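Beta-hexosaminidase (Neisseria gonorrhoeae, PDB 6JTJ) probably recycles peptidoglycan by hydrolysing the terminal beta-1,4-linked N-acetylglucosamine from cell-wall fragments. Local coordinates at residues G271-R282 against I313-I321; K206-H215 against M252-Y262. All blocks are in the same frame, centred on the assembly; numbering follows the deposited sequence.

Both contacts belong to the beta/alpha barrel and lie about 12 Å apart, centre to centre. Contact 2 is the core one: two neighbouring parallel strands and the loops after them, nearly all buried, joined mostly by backbone hydrogen bonds and carrying K210 and H211 to the sugar. Contact 1 lies further out, where two consecutive outer helices meet around strand 290-295, and it is only partly buried; its apolar packing gives way to an exposed lysine on the outside and to a largely buried salt bridge with waters at the strand end. No segment is shared, but helix 274-284 of contact 1 covers contact 2: W276 packs on P213 and Y262, and L281 on F212.

Contact 1 of 2, residues G271-R282 against I313-I321; sequences GFSEIWLKQILR and ISFEAGCDI
A317 sits where the two backbones come closest, its methyl CB pushed against F272, 3.4 Å from F272 C. The A317 carbonyl is covered as well: A317 O receives a CA-H...O contact from E274 CA at 3.5 Å and is also touched by L277 CB and K278 CG. L277 carries on inward, its CD1 4.0 Å from C319 SG. Beside it G318 leaves the helix in a Schellman motif, and its bare CA lets K278 CE pass at 3.8 Å. At the edge of this packed part, F272 has CG anti to its carbonyl carbon (chi1 -63°), which sends the ring across I313, F272 CD1 3.8 Å from I313 CD1. Water 1 lies over the centre of one ring face and bridges G271 O and S314 OG, a hydroxyl that also bonds R310 O.

The solvent side, with E274, K278 and E316, is looser. K278 stretches out fully, and its NZ bonds E316 O at 2.9 Å; water 2 ties the same NZ to F315 O, and E274 adds a long ion pair.

A mostly buried polar end lies at R282, whose NH2 makes a salt bridge with D320 OD2 at 2.7 Å. The planes are 56° apart and the hydrogen bond is weak, but F287 O and G289 O hold R282 NH1, and R349 pairs with D320. Water 3 joins R282 NE to G318 O; water 4 links G318 O to D320 OD1 and reaches NH2 only weakly.

In these neighbouring outer helices of the beta/alpha barrel, the axes of segments 274-282 and 313-317 run 25° from parallel. Strand 290-295 comes between them in sequence: its I291 N bonds D320 OD2, and its D294, the predicted nucleophile, touches F272.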
loop_
_atom_site.group_PDB
_atom_site.type_symbol
_atom_site.label_atom_id
_atom_site.label_comp_id
_atom_site.label_asym_id
_atom_site.label_seq_id
_atom_site.Cartn_x
_atom_site.Cartn_y
_atom_site.Cartn_z
ATOM N N GLY C 271 -4.135 -16.937 0.953
ATOM C CA GLY C 271 -5.241 -17.085 -0.001
ATOM C C GLY C 271 -5.160 -18.290 -0.923
ATOM O O GLY C 271 -6.119 -18.610 -1.649
ATOM N N PHE C 272 -4.005 -18.959 -0.931
ATOM C CA PHE C 272 -3.801 -20.160 -1.725
ATOM C C PHE C 272 -3.382 -21.309 -0.811
ATOM O O PHE C 272 -2.802 -22.267 -1.272
ATOM C CB PHE C 272 -2.696 -19.922 -2.755
ATOM C CG PHE C 272 -3.002 -18.863 -3.764
ATOM C CD1 PHE C 272 -3.726 -19.162 -4.910
ATOM C CD2 PHE C 272 -2.515 -17.580 -3.611
ATOM C CE1 PHE C 272 -3.971 -18.202 -5.885
ATOM C CE2 PHE C 272 -2.783 -16.598 -4.569
ATOM C CZ PHE C 272 -3.498 -16.911 -5.717
ATOM N N SER C 273 -3.712 -21.236 0.468
ATOM C CA SER C 273 -3.267 -22.252 1.430
ATOM C C SER C 273 -4.411 -23.046 2.045
ATOM O O SER C 273 -5.211 -22.492 2.794
ATOM C CB SER C 273 -2.501 -21.586 2.561
ATOM O OG SER C 273 -2.251 -22.507 3.614
ATOM N N GLU C 274 -4.466 -24.344 1.754
ATOM C CA GLU C 274 -5.429 -25.263 2.380
ATOM C C GLU C 274 -5.309 -25.244 3.880
ATOM O O GLU C 274 -6.298 -25.333 4.596
ATOM C CB GLU C 274 -5.189 -26.701 1.933
ATOM C CG GLU C 274 -5.587 -26.998 0.507
ATOM C CD GLU C 274 -5.523 -28.488 0.190
ATOM O OE1 GLU C 274 -4.519 -29.142 0.563
ATOM O OE2 GLU C 274 -6.473 -29.012 -0.425
ATOM N N ILE C 275 -4.078 -25.150 4.360
ATOM C CA ILE C 275 -3.833 -25.127 5.792
ATOM C C ILE C 275 -4.544 -23.909 6.412
ATOM O O ILE C 275 -5.343 -24.055 7.341
ATOM C CB ILE C 275 -2.316 -25.147 6.094
ATOM C CG1 ILE C 275 -1.719 -26.510 5.680
ATOM C CG2 ILE C 275 -2.059 -24.898 7.572
ATOM C CD1 ILE C 275 -0.213 -26.534 5.546
ATOM N N TRP C 276 -4.287 -22.724 5.868
ATOM C CA TRP C 276 -4.916 -21.516 6.408
ATOM C C TRP C 276 -6.433 -21.552 6.263
ATOM O O TRP C 276 -7.155 -21.251 7.208
ATOM C CB TRP C 276 -4.342 -20.237 5.768
ATOM C CG TRP C 276 -3.062 -19.821 6.366
ATOM C CD1 TRP C 276 -1.846 -19.770 5.755
ATOM C CD2 TRP C 276 -2.855 -19.388 7.707
ATOM N NE1 TRP C 276 -0.888 -19.336 6.636
ATOM C CE2 TRP C 276 -1.482 -19.121 7.850
ATOM C CE3 TRP C 276 -3.697 -19.222 8.812
ATOM C CZ2 TRP C 276 -0.928 -18.661 9.054
ATOM C CZ3 TRP C 276 -3.150 -18.807 10.012
ATOM C CH2 TRP C 276 -1.778 -18.503 10.121
ATOM N N LEU C 277 -6.913 -21.911 5.080
ATOM C CA LEU C 277 -8.316 -21.746 4.760
ATOM C C LEU C 277 -9.198 -22.920 5.205
ATOM O O LEU C 277 -10.308 -22.697 5.680
ATOM C CB LEU C 277 -8.487 -21.477 3.263
ATOM C CG LEU C 277 -7.686 -20.298 2.706
ATOM C CD1 LEU C 277 -7.961 -20.134 1.221
ATOM C CD2 LEU C 277 -7.999 -19.001 3.449
ATOM N N LYS C 278 -8.720 -24.151 5.068
ATOM C CA LYS C 278 -9.549 -25.300 5.428
ATOM C C LYS C 278 -9.282 -25.735 6.842
ATOM O O LYS C 278 -10.187 -25.845 7.653
ATOM C CB LYS C 278 -9.327 -26.461 4.460
ATOM C CG LYS C 278 -9.844 -26.149 3.070
ATOM C CD LYS C 278 -9.726 -27.337 2.138
ATOM C CE LYS C 278 -10.340 -26.986 0.800
ATOM N NZ LYS C 278 -9.963 -27.964 -0.244
ATOM N N GLN C 279 -8.024 -25.969 7.147
ATOM C CA GLN C 279 -7.674 -26.518 8.428
ATOM C C GLN C 279 -7.882 -25.476 9.542
ATOM O O GLN C 279 -8.487 -25.783 10.578
ATOM C CB GLN C 279 -6.239 -27.084 8.334
ATOM C CG GLN C 279 -5.607 -27.637 9.596
ATOM C CD GLN C 279 -4.177 -28.122 9.370
ATOM O OE1 GLN C 279 -3.784 -28.459 8.246
ATOM N NE2 GLN C 279 -3.390 -28.143 10.440
ATOM N N ILE C 280 -7.406 -24.246 9.337
ATOM C CA ILE C 280 -7.488 -23.245 10.403
ATOM C C ILE C 280 -8.813 -22.496 10.385
ATOM O O ILE C 280 -9.550 -22.537 11.355
ATOM C CB ILE C 280 -6.272 -22.292 10.387
ATOM C CG1 ILE C 280 -5.007 -23.079 10.775
ATOM C CG2 ILE C 280 -6.448 -21.163 11.382
ATOM C CD1 ILE C 280 -3.704 -22.412 10.393
ATOM N N LEU C 281 -9.134 -21.833 9.276
ATOM C CA LEU C 281 -10.343 -21.016 9.229
ATOM C C LEU C 281 -11.647 -21.829 9.274
ATOM O O LEU C 281 -12.541 -21.500 10.039
ATOM C CB LEU C 281 -10.321 -20.092 7.995
ATOM C CG LEU C 281 -11.471 -19.097 7.849
ATOM C CD1 LEU C 281 -11.681 -18.269 9.109
ATOM C CD2 LEU C 281 -11.234 -18.187 6.641
ATOM N N ARG C 282 -11.777 -22.854 8.435
ATOM C CA ARG C 282 -12.987 -23.687 8.434
ATOM C C ARG C 282 -13.039 -24.583 9.664
ATOM O O ARG C 282 -13.955 -24.474 10.470
ATOM C CB ARG C 282 -13.086 -24.558 7.171
ATOM C CG ARG C 282 -13.314 -23.825 5.859
ATOM C CD ARG C 282 -14.668 -23.160 5.808
ATOM N NE ARG C 282 -14.895 -22.546 4.512
ATOM C CZ ARG C 282 -15.671 -21.485 4.290
ATOM N NH1 ARG C 282 -16.316 -20.877 5.269
ATOM N NH2 ARG C 282 -15.824 -21.041 3.048
ATOM N N ILE C 313 -6.430 -23.170 -8.495
ATOM C CA ILE C 313 -5.668 -23.355 -7.251
ATOM C C ILE C 313 -6.321 -22.591 -6.087
ATOM O O ILE C 313 -6.257 -23.034 -4.955
ATOM C CB ILE C 313 -4.149 -23.049 -7.378
ATOM C CG1 ILE C 313 -3.891 -21.635 -7.866
ATOM C CG2 ILE C 313 -3.469 -24.069 -8.299
ATOM C CD1 ILE C 313 -2.423 -21.248 -7.800
ATOM N N SER C 314 -6.973 -21.471 -6.391
ATOM C CA SER C 314 -7.742 -20.747 -5.383
ATOM C C SER C 314 -8.910 -21.560 -4.836
ATOM O O SER C 314 -9.054 -21.688 -3.625
ATOM C CB SER C 314 -8.269 -19.436 -5.926
ATOM O OG SER C 314 -7.215 -18.572 -6.267
ATOM N N PHE C 315 -9.744 -22.097 -5.722
ATOM C CA PHE C 315 -10.857 -22.948 -5.302
ATOM C C PHE C 315 -10.374 -24.166 -4.542
ATOM O O PHE C 315 -10.927 -24.507 -3.492
ATOM C CB PHE C 315 -11.675 -23.439 -6.482
ATOM C CG PHE C 315 -12.442 -22.363 -7.167
ATOM C CD1 PHE C 315 -13.333 -21.570 -6.459
ATOM C CD2 PHE C 315 -12.295 -22.153 -8.522
ATOM C CE1 PHE C 315 -14.037 -20.561 -7.091
ATOM C CE2 PHE C 315 -13.006 -21.152 -9.157
ATOM C CZ PHE C 315 -13.885 -20.364 -8.444
ATOM N N GLU C 316 -9.341 -24.808 -5.060
ATOM C CA GLU C 316 -8.764 -25.982 -4.424
ATOM C C GLU C 316 -8.249 -25.667 -3.019
ATOM O O GLU C 316 -8.355 -26.505 -2.120
ATOM C CB GLU C 316 -7.648 -26.542 -5.321
ATOM C CG GLU C 316 -6.720 -27.569 -4.695
ATOM C CD GLU C 316 -5.624 -28.031 -5.673
ATOM O OE1 GLU C 316 -4.572 -27.356 -5.797
ATOM O OE2 GLU C 316 -5.805 -29.105 -6.286
ATOM N N ALA C 317 -7.690 -24.462 -2.826
ATOM C CA ALA C 317 -7.226 -24.035 -1.504
ATOM C C ALA C 317 -8.353 -23.787 -0.483
ATOM O O ALA C 317 -8.110 -23.839 0.722
ATOM C CB ALA C 317 -6.358 -22.787 -1.619
ATOM N N GLY C 318 -9.557 -23.482 -0.960
ATOM C CA GLY C 318 -10.710 -23.286 -0.088
ATOM C C GLY C 318 -11.522 -22.011 -0.321
ATOM O O GLY C 318 -12.507 -21.791 0.386
ATOM N N CYS C 319 -11.142 -21.182 -1.289
ATOM C CA CYS C 319 -11.927 -20.002 -1.626
ATOM C C CYS C 319 -13.252 -20.391 -2.260
ATOM O O CYS C 319 -13.303 -21.325 -3.056
ATOM C CB CYS C 319 -11.183 -19.111 -2.606
ATOM S SG CYS C 319 -9.591 -18.505 -2.027
ATOM N N ASP C 320 -14.319 -19.681 -1.886
ATOM C CA ASP C 320 -15.648 -19.871 -2.466
ATOM C C ASP C 320 -15.780 -19.094 -3.754
ATOM O O ASP C 320 -16.393 -19.577 -4.717
ATOM C CB ASP C 320 -16.731 -19.364 -1.513
ATOM C CG ASP C 320 -16.833 -20.176 -0.260
ATOM O OD1 ASP C 320 -17.196 -21.366 -0.344
ATOM O OD2 ASP C 320 -16.570 -19.632 0.828
ATOM N N ILE C 321 -15.232 -17.881 -3.767
ATOM C CA ILE C 321 -15.485 -16.921 -4.812
ATOM C C ILE C 321 -14.177 -16.231 -5.205
ATOM O O ILE C 321 -13.443 -15.773 -4.341
ATOM C CB ILE C 321 -16.469 -15.853 -4.332
ATOM C CG1 ILE C 321 -17.860 -16.451 -4.105
ATOM C CG2 ILE C 321 -16.571 -14.702 -5.329
ATOM C CD1 ILE C 321 -18.749 -15.648 -3.167
HETATM O O HOH W 1 -6.425 -17.169 -3.764
HETATM O O HOH W 2 -11.460 -26.831 -2.157
HETATM O O HOH W 3 -13.091 -23.479 2.231
HETATM O O HOH W 4 -14.956 -22.916 0.312
#

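Contact 2 of 2, residues K206-H215 against M252-Y262. With NAG (2-acetamido-2-deoxy-beta-D-glucopyranose), chain I.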
loop_
_atom_site.group_PDB
_atom_site.type_symbol
_atom_site.label_atom_id
_atom_site.label_comp_id
_atom_site.label_asym_id
_atom_site.label_seq_id
_atom_site.Cartn_x
_atom_site.Cartn_y
_atom_site.Cartn_z
ATOM N N LYS C 206 -24.033 -7.000 5.987
ATOM C CA LYS C 206 -23.109 -7.857 6.708
ATOM C C LYS C 206 -21.678 -7.298 6.655
ATOM O O LYS C 206 -21.442 -6.250 6.063
ATOM C CB LYS C 206 -23.127 -9.256 6.096
ATOM C CG LYS C 206 -24.511 -9.903 6.073
ATOM C CD LYS C 206 -25.097 -10.003 7.465
ATOM C CE LYS C 206 -26.288 -10.940 7.477
ATOM N NZ LYS C 206 -27.305 -10.540 6.458
ATOM N N SER C 207 -20.734 -8.009 7.282
ATOM C CA SER C 207 -19.337 -7.577 7.352
ATOM C C SER C 207 -18.382 -8.545 6.641
ATOM O O SER C 207 -18.705 -9.714 6.401
ATOM C CB SER C 207 -18.911 -7.482 8.793
ATOM O OG SER C 207 -18.871 -8.790 9.359
ATOM N N CYS C 208 -17.211 -8.021 6.268
ATOM C CA CYS C 208 -16.154 -8.806 5.644
ATOM C C CYS C 208 -14.837 -8.441 6.297
ATOM O O CYS C 208 -14.337 -7.325 6.095
ATOM C CB CYS C 208 -16.084 -8.528 4.137
ATOM S SG CYS C 208 -14.735 -9.387 3.313
ATOM N N GLY C 209 -14.300 -9.369 7.086
ATOM C CA GLY C 209 -13.077 -9.133 7.816
ATOM C C GLY C 209 -11.860 -9.246 6.915
ATOM O O GLY C 209 -11.806 -10.140 6.092
ATOM N N LYS C 210 -10.904 -8.340 7.076
ATOM C CA LYS C 210 -9.690 -8.322 6.263
ATOM C C LYS C 210 -8.481 -8.083 7.163
ATOM O O LYS C 210 -8.609 -7.315 8.115
ATOM C CB LYS C 210 -9.744 -7.155 5.266
ATOM C CG LYS C 210 -11.063 -6.995 4.567
ATOM C CD LYS C 210 -10.926 -6.148 3.298
ATOM C CE LYS C 210 -10.728 -4.673 3.578
ATOM N NZ LYS C 210 -11.246 -3.868 2.420
ATOM N N HIS C 211 -7.297 -8.662 6.893
ATOM C CA HIS C 211 -7.012 -9.612 5.823
ATOM C C HIS C 211 -6.502 -10.865 6.503
ATOM O O HIS C 211 -5.424 -10.866 7.072
ATOM C CB HIS C 211 -5.964 -9.046 4.867
ATOM C CG HIS C 211 -6.332 -7.716 4.309
ATOM N ND1 HIS C 211 -6.228 -6.545 5.034
ATOM C CD2 HIS C 211 -6.806 -7.363 3.091
ATOM C CE1 HIS C 211 -6.605 -5.529 4.284
ATOM N NE2 HIS C 211 -6.965 -5.998 3.105
ATOM N N PHE C 212 -7.309 -11.920 6.468
ATOM C CA PHE C 212 -7.054 -13.136 7.230
ATOM C C PHE C 212 -5.745 -13.778 6.797
ATOM O O PHE C 212 -5.516 -13.933 5.598
ATOM C CB PHE C 212 -8.182 -14.145 7.000
ATOM C CG PHE C 212 -7.977 -15.448 7.713
ATOM C CD1 PHE C 212 -8.381 -15.595 9.036
ATOM C CD2 PHE C 212 -7.389 -16.507 7.077
ATOM C CE1 PHE C 212 -8.187 -16.772 9.707
ATOM C CE2 PHE C 212 -7.204 -17.717 7.742
ATOM C CZ PHE C 212 -7.607 -17.852 9.050
ATOM N N PRO C 213 -4.921 -14.231 7.751
ATOM C CA PRO C 213 -5.063 -14.263 9.193
ATOM C C PRO C 213 -4.431 -13.079 9.935
ATOM O O PRO C 213 -4.301 -13.139 11.177
ATOM C CB PRO C 213 -4.316 -15.540 9.553
ATOM C CG PRO C 213 -3.169 -15.530 8.593
ATOM C CD PRO C 213 -3.692 -14.925 7.331
ATOM N N GLY C 214 -4.095 -12.004 9.218
ATOM C CA GLY C 214 -3.570 -10.785 9.853
ATOM C C GLY C 214 -2.423 -10.189 9.073
ATOM O O GLY C 214 -1.371 -10.796 8.946
ATOM N N HIS C 215 -2.645 -8.993 8.543
ATOM C CA HIS C 215 -1.697 -8.306 7.665
ATOM C C HIS C 215 -0.852 -7.271 8.430
ATOM O O HIS C 215 0.010 -6.599 7.844
ATOM C CB HIS C 215 -2.504 -7.589 6.574
ATOM C CG HIS C 215 -1.759 -7.335 5.300
ATOM N ND1 HIS C 215 -0.549 -6.671 5.256
ATOM C CD2 HIS C 215 -2.085 -7.603 4.010
ATOM C CE1 HIS C 215 -0.145 -6.568 4.000
ATOM N NE2 HIS C 215 -1.057 -7.129 3.222
ATOM N N MET C 252 -19.917 -12.731 11.148
ATOM C CA MET C 252 -19.213 -12.154 9.996
ATOM C C MET C 252 -19.505 -12.964 8.734
ATOM O O MET C 252 -19.422 -14.190 8.762
ATOM C CB MET C 252 -17.709 -12.134 10.286
ATOM C CG MET C 252 -16.842 -11.604 9.159
ATOM S SD MET C 252 -15.120 -11.389 9.677
ATOM C CE MET C 252 -14.665 -13.048 10.149
ATOM N N ALA C 253 -19.827 -12.282 7.640
ATOM C CA ALA C 253 -20.288 -12.956 6.411
ATOM C C ALA C 253 -19.187 -13.443 5.495
ATOM O O ALA C 253 -19.378 -14.381 4.734
ATOM C CB ALA C 253 -21.196 -12.039 5.624
ATOM N N ALA C 254 -18.032 -12.783 5.560
ATOM C CA ALA C 254 -16.971 -13.060 4.628
ATOM C C ALA C 254 -15.629 -12.652 5.183
ATOM O O ALA C 254 -15.529 -11.892 6.159
ATOM C CB ALA C 254 -17.224 -12.307 3.343
ATOM N N VAL C 255 -14.608 -13.130 4.508
ATOM C CA VAL C 255 -13.222 -12.829 4.829
ATOM C C VAL C 255 -12.472 -12.606 3.511
ATOM O O VAL C 255 -12.794 -13.255 2.500
ATOM C CB VAL C 255 -12.678 -14.007 5.638
ATOM C CG1 VAL C 255 -11.224 -14.266 5.366
ATOM C CG2 VAL C 255 -12.941 -13.790 7.126
ATOM N N MET C 256 -11.528 -11.667 3.520
ATOM C CA MET C 256 -10.558 -11.509 2.454
ATOM C C MET C 256 -9.217 -11.946 3.040
ATOM O O MET C 256 -8.855 -11.528 4.136
ATOM C CB MET C 256 -10.338 -10.050 2.004
ATOM C CG MET C 256 -11.492 -9.317 1.203
ATOM S SD MET C 256 -11.647 -9.679 -0.546
ATOM C CE MET C 256 -9.948 -10.099 -0.970
ATOM N N PRO C 257 -8.462 -12.764 2.299
ATOM C CA PRO C 257 -7.200 -13.247 2.831
ATOM C C PRO C 257 -6.077 -12.272 2.588
ATOM O O PRO C 257 -6.138 -11.469 1.658
ATOM C CB PRO C 257 -6.974 -14.530 2.035
ATOM C CG PRO C 257 -7.518 -14.196 0.693
ATOM C CD PRO C 257 -8.703 -13.273 0.943
ATOM N N ALA C 258 -5.057 -12.350 3.428
ATOM C CA ALA C 258 -3.839 -11.575 3.222
ATOM C C ALA C 258 -2.997 -12.229 2.125
ATOM O O ALA C 258 -2.859 -13.447 2.084
ATOM C CB ALA C 258 -3.041 -11.494 4.511
ATOM N N HIS C 259 -2.441 -11.398 1.246
ATOM C CA HIS C 259 -1.439 -11.839 0.289
ATOM C C HIS C 259 -0.094 -11.813 1.003
ATOM O O HIS C 259 0.731 -10.918 0.801
ATOM C CB HIS C 259 -1.449 -10.924 -0.941
ATOM C CG HIS C 259 -0.656 -11.444 -2.091
ATOM N ND1 HIS C 259 -0.680 -12.759 -2.524
ATOM C CD2 HIS C 259 0.191 -10.788 -2.912
ATOM C CE1 HIS C 259 0.139 -12.885 -3.554
ATOM N NE2 HIS C 259 0.675 -11.704 -3.809
ATOM N N VAL C 260 0.095 -12.786 1.879
ATOM C CA VAL C 260 1.223 -12.810 2.789
ATOM C C VAL C 260 1.552 -14.277 3.043
ATOM O O VAL C 260 0.644 -15.087 3.221
ATOM C CB VAL C 260 0.858 -12.135 4.138
ATOM C CG1 VAL C 260 1.942 -12.363 5.179
ATOM C CG2 VAL C 260 0.625 -10.645 3.955
ATOM N N VAL C 261 2.842 -14.597 3.096
ATOM C CA VAL C 261 3.296 -15.941 3.431
ATOM C C VAL C 261 3.689 -15.987 4.888
ATOM O O VAL C 261 4.372 -15.080 5.383
ATOM C CB VAL C 261 4.507 -16.370 2.575
ATOM C CG1 VAL C 261 4.876 -17.810 2.872
ATOM C CG2 VAL C 261 4.191 -16.226 1.107
ATOM N N TYR C 262 3.236 -17.029 5.574
ATOM C CA TYR C 262 3.538 -17.248 6.973
ATOM C C TYR C 262 4.296 -18.588 7.036
ATOM O O TYR C 262 3.694 -19.621 7.326
ATOM C CB TYR C 262 2.244 -17.313 7.799
ATOM C CG TYR C 262 1.346 -16.093 7.633
ATOM C CD1 TYR C 262 0.540 -15.937 6.516
ATOM C CD2 TYR C 262 1.294 -15.104 8.610
ATOM C CE1 TYR C 262 -0.277 -14.829 6.369
ATOM C CE2 TYR C 262 0.494 -13.984 8.454
ATOM C CZ TYR C 262 -0.301 -13.861 7.334
ATOM O OH TYR C 262 -1.089 -12.759 7.196
HETATM C C1 NAG I . -6.951 -5.818 -1.918
HETATM C C2 NAG I . -7.003 -4.954 -0.650
HETATM C C3 NAG I . -8.290 -5.200 0.101
HETATM C C4 NAG I . -9.496 -5.065 -0.825
HETATM C C5 NAG I . -9.406 -6.034 -1.988
HETATM C C6 NAG I . -10.514 -5.770 -3.012
HETATM C C7 NAG I . -5.142 -4.355 0.913
HETATM C C8 NAG I . -5.446 -2.942 0.638
HETATM N N2 NAG I . -5.914 -5.228 0.255
HETATM O O1 NAG I . -6.048 -5.264 -2.858
HETATM O O3 NAG I . -8.361 -4.297 1.181
HETATM O O4 NAG I . -10.705 -5.253 -0.134
HETATM O O5 NAG I . -8.170 -5.845 -2.645
HETATM O O6 NAG I . -10.421 -4.490 -3.617
HETATM O O7 NAG I . -4.205 -4.665 1.669
#
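K210 and M256 lie side by side and point the same way, K210 CD 3.8 Å from M256 CG, on adjacent parallel strands of the beta/alpha barrel. C208 and A254 share this face, which looks into the barrel. Bending at chi3 (-73°), K210 turns its NZ onto the sugar, where it donates to NAG O4 at 3.0 Å and to O3; E107 holds the same ammonium in a salt bridge. The H211 ring stands next to it with K210 CB over the centre of one face, and its NE2 meets NAG O3 at 2.9 Å near the ring plane. With D168 bonding ND1 as well, both ring nitrogens are held, which probably fixes the rotation of the ring. Both residues bind the sugar here, in line with their predicted role in substrate binding.

A cis peptide before H211 turns the corner, and the backbone bonds resume with F212 N to M256 O and A258 N to F212 O. On the face turned to the outer helices, F212 crosses V255, CB to CG1 3.5 Å, and both rest on L281. G209 has no side chain, and M252 SD fills in against its N at 3.4 Å.

Beyond strands 208-210 and 254-257, H215 takes V260 CG2 over the centre of its ring, only 10° off the normal. A second cis peptide precedes P213, whose CG lies 3.9 Å from the centroid of the Y262 ring, a CH-pi contact, while V260 CG1 covers the opposite face. Thus sandwiched, Y262 reaches G214 edge-on: its OH donates to G214 O at 2.6 Å, from 56° above the carbonyl plane.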